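Local structure of pyoverdine synthetase F (Pseudomonas aeruginosa PAO1, 6CUL) at residues Lys34-Leu40 / Leu260-His265; Lys124-Glu128 / Val150-Leu155. The protein is an alpha/beta protein, probably of the pyoverdine pathway, built on a mixed beta-sheet with a mainly parallel, Rossmann-like core flanked by helices. All blocks are in the same frame, centred on the assembly; numbering follows the deposited sequence.

Contact 1: residues Lys34-Leu40 / Leu260-His265; sequences KSVLESL and LFPALH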
ATOM      1  N   LYS A  34      -1.472  12.454   2.260  1.00 41.33           N
ATOM      2  CA  LYS A  34      -2.490  11.663   2.866  1.00 33.68           C
ATOM      3  C   LYS A  34      -2.217  10.225   2.585  1.00 33.24           C
ATOM      4  O   LYS A  34      -1.750   9.922   1.549  1.00 32.75           O
ATOM      5  CB  LYS A  34      -3.830  12.060   2.284  1.00 35.87           C
ATOM      6  CG  LYS A  34      -5.052  11.468   2.916  1.00 29.70           C
ATOM      7  CD  LYS A  34      -6.236  11.672   2.040  1.00 29.08           C
ATOM      8  CE  LYS A  34      -6.898  13.021   2.222  1.00 35.58           C
ATOM      9  NZ  LYS A  34      -8.128  13.269   1.454  1.00 26.19           N
ATOM     10  N   SER A  35      -2.478   9.373   3.541  1.00 28.24           N
ATOM     11  CA  SER A  35      -2.324   7.982   3.363  1.00 26.17           C
ATOM     12  C   SER A  35      -3.435   7.331   2.598  1.00 28.88           C
ATOM     13  O   SER A  35      -4.455   7.874   2.395  1.00 24.23           O
ATOM     14  CB  SER A  35      -2.159   7.293   4.671  1.00 23.85           C
ATOM     15  OG  SER A  35      -3.321   7.195   5.352  1.00 31.90           O
ATOM     16  N   VAL A  36      -3.156   6.151   2.123  1.00 39.34           N
ATOM     17  CA  VAL A  36      -4.136   5.348   1.458  1.00 35.46           C
ATOM     18  C   VAL A  36      -5.280   5.002   2.391  1.00 34.24           C
ATOM     19  O   VAL A  36      -6.368   4.988   1.964  1.00 34.82           O
ATOM     20  CB  VAL A  36      -3.543   4.097   0.901  1.00 30.00           C
ATOM     21  CG1 VAL A  36      -4.598   3.236   0.305  1.00 36.91           C
ATOM     22  CG2 VAL A  36      -2.536   4.438  -0.134  1.00 37.79           C
ATOM     23  N   LEU A  37      -5.001   4.680   3.637  1.00 32.49           N
ATOM     24  CA  LEU A  37      -6.012   4.411   4.609  1.00 28.06           C
ATOM     25  C   LEU A  37      -6.854   5.632   4.929  1.00 30.78           C
ATOM     26  O   LEU A  37      -8.003   5.536   5.048  1.00 27.11           O
ATOM     27  CB  LEU A  37      -5.389   3.832   5.860  1.00 31.39           C
ATOM     28  CG  LEU A  37      -6.302   3.308   6.951  1.00 36.87           C
ATOM     29  CD1 LEU A  37      -7.015   2.099   6.467  1.00 30.87           C
ATOM     30  CD2 LEU A  37      -5.601   3.011   8.256  1.00 39.85           C
ATOM     31  N   GLU A  38      -6.251   6.781   5.035  1.00 35.08           N
ATOM     32  CA  GLU A  38      -7.015   7.984   5.295  1.00 37.41           C
ATOM     33  C   GLU A  38      -7.991   8.264   4.170  1.00 32.38           C
ATOM     34  O   GLU A  38      -9.063   8.666   4.432  1.00 35.90           O
ATOM     35  CB  GLU A  38      -6.150   9.191   5.548  1.00 32.58           C
ATOM     36  CG  GLU A  38      -6.939  10.321   6.116  1.00 28.90           C
ATOM     37  CD  GLU A  38      -6.109  11.394   6.691  1.00 36.15           C
ATOM     38  OE1 GLU A  38      -4.946  11.379   6.486  1.00 38.06           O
ATOM     39  OE2 GLU A  38      -6.610  12.258   7.362  1.00 47.33           O
ATOM     40  N   SER A  39      -7.577   8.047   2.950  1.00 24.45           N
ATOM     41  CA  SER A  39      -8.464   8.226   1.891  1.00 27.14           C
ATOM     42  C   SER A  39      -9.626   7.242   1.960  1.00 30.40           C
ATOM     43  O   SER A  39     -10.676   7.638   1.677  1.00 26.61           O
ATOM     44  CB  SER A  39      -7.773   8.188   0.540  1.00 36.42           C
ATOM     45  OG  SER A  39      -8.484   8.969  -0.305  1.00 27.04           O
ATOM     46  N   LEU A  40      -9.374   5.992   2.273  1.00 24.08           N
ATOM     47  CA  LEU A  40     -10.368   4.947   2.447  1.00 25.54           C
ATOM     48  C   LEU A  40     -11.301   5.205   3.602  1.00 24.01           C
ATOM     49  O   LEU A  40     -12.418   4.923   3.521  1.00 23.59           O
ATOM     50  CB  LEU A  40      -9.712   3.594   2.558  1.00 17.24           C
ATOM     51  CG  LEU A  40     -10.493   2.339   2.521  1.00 14.61           C
ATOM     52  CD1 LEU A  40     -11.238   2.271   1.244  1.00 25.77           C
ATOM     53  CD2 LEU A  40      -9.598   1.151   2.634  1.00 28.18           C
ATOM     54  N   LEU A 260      -4.672   6.646  -7.717  1.00 33.97           N
ATOM     55  CA  LEU A 260      -4.717   5.650  -6.661  1.00 36.28           C
ATOM     56  C   LEU A 260      -5.893   5.613  -5.725  1.00 38.85           C
ATOM     57  O   LEU A 260      -6.400   4.588  -5.459  1.00 38.99           O
ATOM     58  CB  LEU A 260      -3.411   5.653  -5.881  1.00 38.22           C
ATOM     59  CG  LEU A 260      -3.168   4.448  -4.986  1.00 42.09           C
ATOM     60  CD1 LEU A 260      -1.753   3.930  -5.137  1.00 39.73           C
ATOM     61  CD2 LEU A 260      -3.517   4.689  -3.547  1.00 30.03           C
ATOM     62  N   PHE A 261      -6.287   6.727  -5.205  1.00 31.03           N
ATOM     63  CA  PHE A 261      -7.403   6.712  -4.369  1.00 28.55           C
ATOM     64  C   PHE A 261      -8.634   6.274  -5.203  1.00 23.94           C
ATOM     65  O   PHE A 261      -9.383   5.469  -4.785  1.00 22.21           O
ATOM     66  CB  PHE A 261      -7.536   8.032  -3.586  1.00 37.77           C
ATOM     67  CG  PHE A 261      -6.385   8.315  -2.684  1.00 38.35           C
ATOM     68  CD1 PHE A 261      -5.601   7.307  -2.231  1.00 35.03           C
ATOM     69  CD2 PHE A 261      -6.078   9.566  -2.328  1.00 37.44           C
ATOM     70  CE1 PHE A 261      -4.561   7.544  -1.433  1.00 40.83           C
ATOM     71  CE2 PHE A 261      -5.023   9.820  -1.532  1.00 39.91           C
ATOM     72  CZ  PHE A 261      -4.270   8.801  -1.066  1.00 33.86           C
ATOM     73  N   PRO A 262      -8.758   6.784  -6.419  1.00 30.42           N
ATOM     74  CA  PRO A 262      -9.883   6.372  -7.247  1.00 31.16           C
ATOM     75  C   PRO A 262      -9.887   4.905  -7.599  1.00 26.02           C
ATOM     76  O   PRO A 262     -10.913   4.299  -7.516  1.00 26.65           O
ATOM     77  CB  PRO A 262      -9.743   7.233  -8.481  1.00 22.66           C
ATOM     78  CG  PRO A 262      -8.904   8.355  -8.067  1.00 24.00           C
ATOM     79  CD  PRO A 262      -7.978   7.842  -7.053  1.00 21.23           C
ATOM     80  N   ALA A 263      -8.774   4.354  -7.946  1.00 23.82           N
ATOM     81  CA  ALA A 263      -8.781   2.986  -8.267  1.00 30.19           C
ATOM     82  C   ALA A 263      -9.171   2.140  -7.083  1.00 30.93           C
ATOM     83  O   ALA A 263      -9.896   1.239  -7.252  1.00 23.84           O
ATOM     84  CB  ALA A 263      -7.451   2.553  -8.847  1.00 25.26           C
ATOM     85  N   LEU A 264      -8.663   2.412  -5.911  1.00 32.63           N
ATOM     86  CA  LEU A 264      -9.031   1.625  -4.816  1.00 27.75           C
ATOM     87  C   LEU A 264     -10.516   1.725  -4.520  1.00 25.92           C
ATOM     88  O   LEU A 264     -11.087   0.754  -4.243  1.00 17.15           O
ATOM     89  CB  LEU A 264      -8.197   1.964  -3.605  1.00 44.50           C
ATOM     90  CG  LEU A 264      -8.666   1.553  -2.236  1.00 18.24           C
ATOM     91  CD1 LEU A 264      -8.610   0.084  -2.003  1.00 15.13           C
ATOM     92  CD2 LEU A 264      -7.956   2.377  -1.220  1.00 16.10           C
ATOM     93  N   HIS A 265     -11.098   2.897  -4.513  1.00 26.34           N
ATOM     94  CA  HIS A 265     -12.521   3.000  -4.288  1.00 26.54           C
ATOM     95  C   HIS A 265     -13.412   2.429  -5.406  1.00 28.09           C
ATOM     96  O   HIS A 265     -14.254   1.662  -5.153  1.00 29.89           O
ATOM     97  CB  HIS A 265     -12.911   4.414  -3.982  1.00 30.24           C
ATOM     98  CG  HIS A 265     -11.985   5.115  -3.028  1.00 34.80           C
ATOM     99  ND1 HIS A 265     -11.955   6.475  -2.893  1.00 30.97           N
ATOM    100  CD2 HIS A 265     -10.988   4.644  -2.258  1.00 30.87           C
ATOM    101  CE1 HIS A 265     -11.009   6.806  -2.057  1.00 33.98           C
ATOM    102  NE2 HIS A 265     -10.405   5.715  -1.663  1.00 35.03           N
TER
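The ring of Phe-261 lies flat against Ser-39: the Ser-39 CB sits 3.5 Å from the centroid of the Phe-261 ring and 9° off its normal, a CH-pi contact over the face. The contact belongs to a helix pair on one side of the Rossmann-like sheet, where helix 36-46, in the connection between parallel strands 6-9 and 55-60, packs on the C-terminal helix 248-271. The two short segments cross at -56° with axes 10.1 Å apart, close enough for side chains to touch directly; no hydrogen bond spans them. Val-36 spreads both methyls, CG2 reaching Leu-260 CD2 (3.6 Å) and CG1 reaching Leu-264 CD2 (3.8 Å), while Leu-40 CD1 approaches the same Leu-264 CD2 at 4.1 Å. Toward the sheet, Val-36 and Leu-40 touch Tyr-8 of strand 6-9, and Leu-260 and Leu-264 touch Ile-169 of strand 166-170. Ser-35, turned from the interface, is the N-cap of helix 36-46: its OG accepts a hydrogen bond from Glu-38 N at 3.0 Å.

Contact 2: residues Lys124-Glu128 / Val150-Leu155; sequences KSDFE and VILDEL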
ATOM      1  N   LYS A 124       8.284 -17.284   8.293  1.00 35.69           N
ATOM      2  CA  LYS A 124       7.479 -16.655   7.294  1.00 37.42           C
ATOM      3  C   LYS A 124       6.189 -17.414   7.111  1.00 38.78           C
ATOM      4  O   LYS A 124       5.165 -16.815   7.091  1.00 39.98           O
ATOM      5  CB  LYS A 124       8.212 -16.604   5.977  1.00 25.35           C
ATOM      6  CG  LYS A 124       7.602 -15.719   4.921  1.00 33.56           C
ATOM      7  CD  LYS A 124       8.536 -15.560   3.736  1.00 41.28           C
ATOM      8  CE  LYS A 124       8.066 -14.663   2.642  1.00 30.20           C
ATOM      9  NZ  LYS A 124       7.044 -15.363   1.947  1.00 21.06           N
ATOM     10  N   SER A 125       6.247 -18.724   7.032  1.00 40.20           N
ATOM     11  CA  SER A 125       5.046 -19.473   6.915  1.00 44.73           C
ATOM     12  C   SER A 125       4.166 -19.252   8.108  1.00 43.28           C
ATOM     13  O   SER A 125       3.016 -19.061   7.923  1.00 46.86           O
ATOM     14  CB  SER A 125       5.321 -20.970   6.755  1.00 50.83           C
ATOM     15  OG  SER A 125       4.167 -21.757   6.925  1.00 57.55           O
ATOM     16  N   ASP A 126       4.673 -19.272   9.311  1.00 37.90           N
ATOM     17  CA  ASP A 126       3.815 -19.051  10.458  1.00 38.37           C
ATOM     18  C   ASP A 126       3.161 -17.656  10.496  1.00 42.46           C
ATOM     19  O   ASP A 126       2.109 -17.516  11.015  1.00 45.52           O
ATOM     20  CB  ASP A 126       4.564 -19.391  11.743  1.00 41.06           C
ATOM     21  CG  ASP A 126       3.693 -19.477  12.928  1.00 49.62           C
ATOM     22  OD1 ASP A 126       3.072 -20.470  13.131  1.00 47.84           O
ATOM     23  OD2 ASP A 126       3.660 -18.573  13.699  1.00 44.99           O
ATOM     24  N   PHE A 127       3.863 -16.638  10.034  1.00 47.18           N
ATOM     25  CA  PHE A 127       3.345 -15.296   9.907  1.00 48.12           C
ATOM     26  C   PHE A 127       2.211 -15.264   8.906  1.00 44.25           C
ATOM     27  O   PHE A 127       1.186 -14.708   9.169  1.00 46.18           O
ATOM     28  CB  PHE A 127       4.423 -14.376   9.460  1.00 40.94           C
ATOM     29  CG  PHE A 127       3.929 -13.170   8.762  1.00 43.12           C
ATOM     30  CD1 PHE A 127       3.354 -12.151   9.448  1.00 41.59           C
ATOM     31  CD2 PHE A 127       4.078 -13.037   7.412  1.00 55.91           C
ATOM     32  CE1 PHE A 127       2.941 -11.034   8.823  1.00 39.75           C
ATOM     33  CE2 PHE A 127       3.668 -11.907   6.777  1.00 51.47           C
ATOM     34  CZ  PHE A 127       3.096 -10.906   7.492  1.00 43.47           C
ATOM     35  N   GLU A 128       2.404 -15.878   7.763  1.00 39.59           N
ATOM     36  CA  GLU A 128       1.318 -16.030   6.854  1.00 48.62           C
ATOM     37  C   GLU A 128       0.250 -16.857   7.561  1.00 56.88           C
ATOM     38  O   GLU A 128      -0.898 -16.556   7.430  1.00 61.54           O
ATOM     39  CB  GLU A 128       1.716 -16.734   5.581  1.00 44.31           C
ATOM     40  CG  GLU A 128       2.900 -16.154   4.888  1.00 41.89           C
ATOM     41  CD  GLU A 128       2.880 -16.360   3.405  1.00 55.69           C
ATOM     42  OE1 GLU A 128       1.888 -16.014   2.802  1.00 59.29           O
ATOM     43  OE2 GLU A 128       3.841 -16.828   2.830  1.00 45.98           O
ATOM     44  N   VAL A 150       6.048  -7.795   3.058  1.00 43.17           N
ATOM     45  CA  VAL A 150       6.177  -9.200   2.987  1.00 37.73           C
ATOM     46  C   VAL A 150       5.481  -9.626   1.718  1.00 49.36           C
ATOM     47  O   VAL A 150       4.498  -9.074   1.366  1.00 42.85           O
ATOM     48  CB  VAL A 150       5.560  -9.835   4.229  1.00 44.35           C
ATOM     49  CG1 VAL A 150       5.490 -11.328   4.159  1.00 46.58           C
ATOM     50  CG2 VAL A 150       6.319  -9.442   5.448  1.00 41.32           C
ATOM     51  N   ILE A 151       5.985 -10.655   1.060  1.00 56.99           N
ATOM     52  CA  ILE A 151       5.422 -11.147  -0.162  1.00 48.13           C
ATOM     53  C   ILE A 151       4.619 -12.317   0.176  1.00 46.44           C
ATOM     54  O   ILE A 151       5.159 -13.257   0.614  1.00 46.13           O
ATOM     55  CB  ILE A 151       6.483 -11.718  -1.057  1.00 45.79           C
ATOM     56  CG1 ILE A 151       7.614 -10.738  -1.251  1.00 60.64           C
ATOM     57  CG2 ILE A 151       5.844 -12.161  -2.334  1.00 44.42           C
ATOM     58  CD1 ILE A 151       7.209  -9.294  -1.391  1.00 66.51           C
ATOM     59  N   LEU A 152       3.349 -12.289  -0.109  1.00 50.01           N
ATOM     60  CA  LEU A 152       2.554 -13.405   0.273  1.00 54.39           C
ATOM     61  C   LEU A 152       2.540 -14.503  -0.758  1.00 51.38           C
ATOM     62  O   LEU A 152       2.063 -14.318  -1.778  1.00 61.59           O
ATOM     63  CB  LEU A 152       1.147 -12.918   0.557  1.00 55.16           C
ATOM     64  CG  LEU A 152       0.988 -12.101   1.832  1.00 44.69           C
ATOM     65  CD1 LEU A 152       1.156 -10.640   1.556  1.00 42.16           C
ATOM     66  CD2 LEU A 152      -0.320 -12.371   2.486  1.00 36.31           C
ATOM     67  N   ASP A 153       3.188 -15.614  -0.523  1.00 61.81           N
ATOM     68  CA  ASP A 153       3.124 -16.734  -1.437  1.00 60.91           C
ATOM     69  C   ASP A 153       2.231 -17.854  -0.936  1.00 56.89           C
ATOM     70  O   ASP A 153       1.734 -18.573  -1.760  1.00 47.33           O
ATOM     71  CB  ASP A 153       4.507 -17.316  -1.798  1.00 61.04           C
ATOM     72  CG  ASP A 153       5.171 -17.997  -0.654  1.00 66.33           C
ATOM     73  OD1 ASP A 153       4.640 -17.819   0.407  1.00 79.62           O
ATOM     74  OD2 ASP A 153       6.188 -18.656  -0.756  1.00 39.06           O
ATOM     75  N   GLU A 154       2.140 -18.028   0.357  1.00 53.33           N
ATOM     76  CA  GLU A 154       1.325 -19.048   0.942  1.00 62.93           C
ATOM     77  C   GLU A 154      -0.095 -18.677   1.236  1.00 55.86           C
ATOM     78  O   GLU A 154      -0.946 -19.496   1.111  1.00 55.00           O
ATOM     79  CB  GLU A 154       1.964 -19.609   2.188  1.00 61.20           C
ATOM     80  CG  GLU A 154       3.126 -20.507   1.888  1.00 71.29           C
ATOM     81  CD  GLU A 154       3.756 -21.029   3.131  1.00 60.41           C
ATOM     82  OE1 GLU A 154       3.027 -21.031   4.137  1.00 60.48           O
ATOM     83  OE2 GLU A 154       4.912 -21.425   3.102  1.00 41.84           O
ATOM     84  N   LEU A 155      -0.333 -17.442   1.631  1.00 54.38           N
ATOM     85  CA  LEU A 155      -1.696 -16.993   1.861  1.00 59.16           C
ATOM     86  C   LEU A 155      -2.529 -17.008   0.603  1.00 60.95           C
ATOM     87  O   LEU A 155      -3.698 -17.131   0.685  1.00 66.67           O
ATOM     88  CB  LEU A 155      -1.787 -15.631   2.543  1.00 52.80           C
ATOM     89  CG  LEU A 155      -3.058 -15.363   3.361  1.00 47.38           C
ATOM     90  CD1 LEU A 155      -3.068 -16.145   4.638  1.00 42.56           C
ATOM     91  CD2 LEU A 155      -3.262 -13.906   3.694  1.00 53.56           C
TER
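Lys-124 runs extended through three t angles and bends at chi4 (-74°), carrying NZ to the loop, where it donates to Ile-151 O at 3.1 Å. Glu-128, one turn on with chi1 m and chi2 t, points its carboxylate into the loop backbone: OE1 accepts from Leu-155 N (2.9 Å), OE2 from Glu-154 N (3.2 Å). Helix 118-136, which leads into strand 142-145, thus holds the loop after this strand through one side chain capturing two consecutive amides. Lys-124, Glu-128 and Asp-153 form a salt-bridge network. Glu-128 OE2 and Asp-153 OD1, of like-charged carboxylates, crowd to 2.7 Å without a hydrogen bond; Lys-124 NZ can offset the repulsion only partly, its salt bridges being long (3.6 Å to Glu-128 OE2, 3.8 Å to Asp-153 OD1). Glu-154 (chi1 m, chi2 t) carries OE1 to Ser-125 OG, which donates at 3.1 Å. Lys-124 and Val-150 also touch Tyr-110 of the bound ligand's pocket. The t rotamer of Phe-127 brings CE2 to 3.2 Å from Val-150 CG1, a tight apolar contact.

Overall arrangement
From the N terminus, strand 6-9 takes an inner place in the sheet, beside 142-145, and the hairpin of strands 23-26 and 29-32 leads to the first side of contact 1. Strands 55-60 and 103-105 come before helix 118-136, the first side of contact 2, which closes a short loop of 21 residues around strand 142-145, joining that helix to the segment beyond the strand. Strands 166-170, 216-223 and 233-241 follow, and helix 248-271 closes contact 1 after 219 residues, tying the helix after the N-terminal hairpin to the C-terminal helix; the short closure falls wholly within the long one. Contacts 1 and 2 lie on opposite sides of the chain's centre, with centres about 25 Å apart.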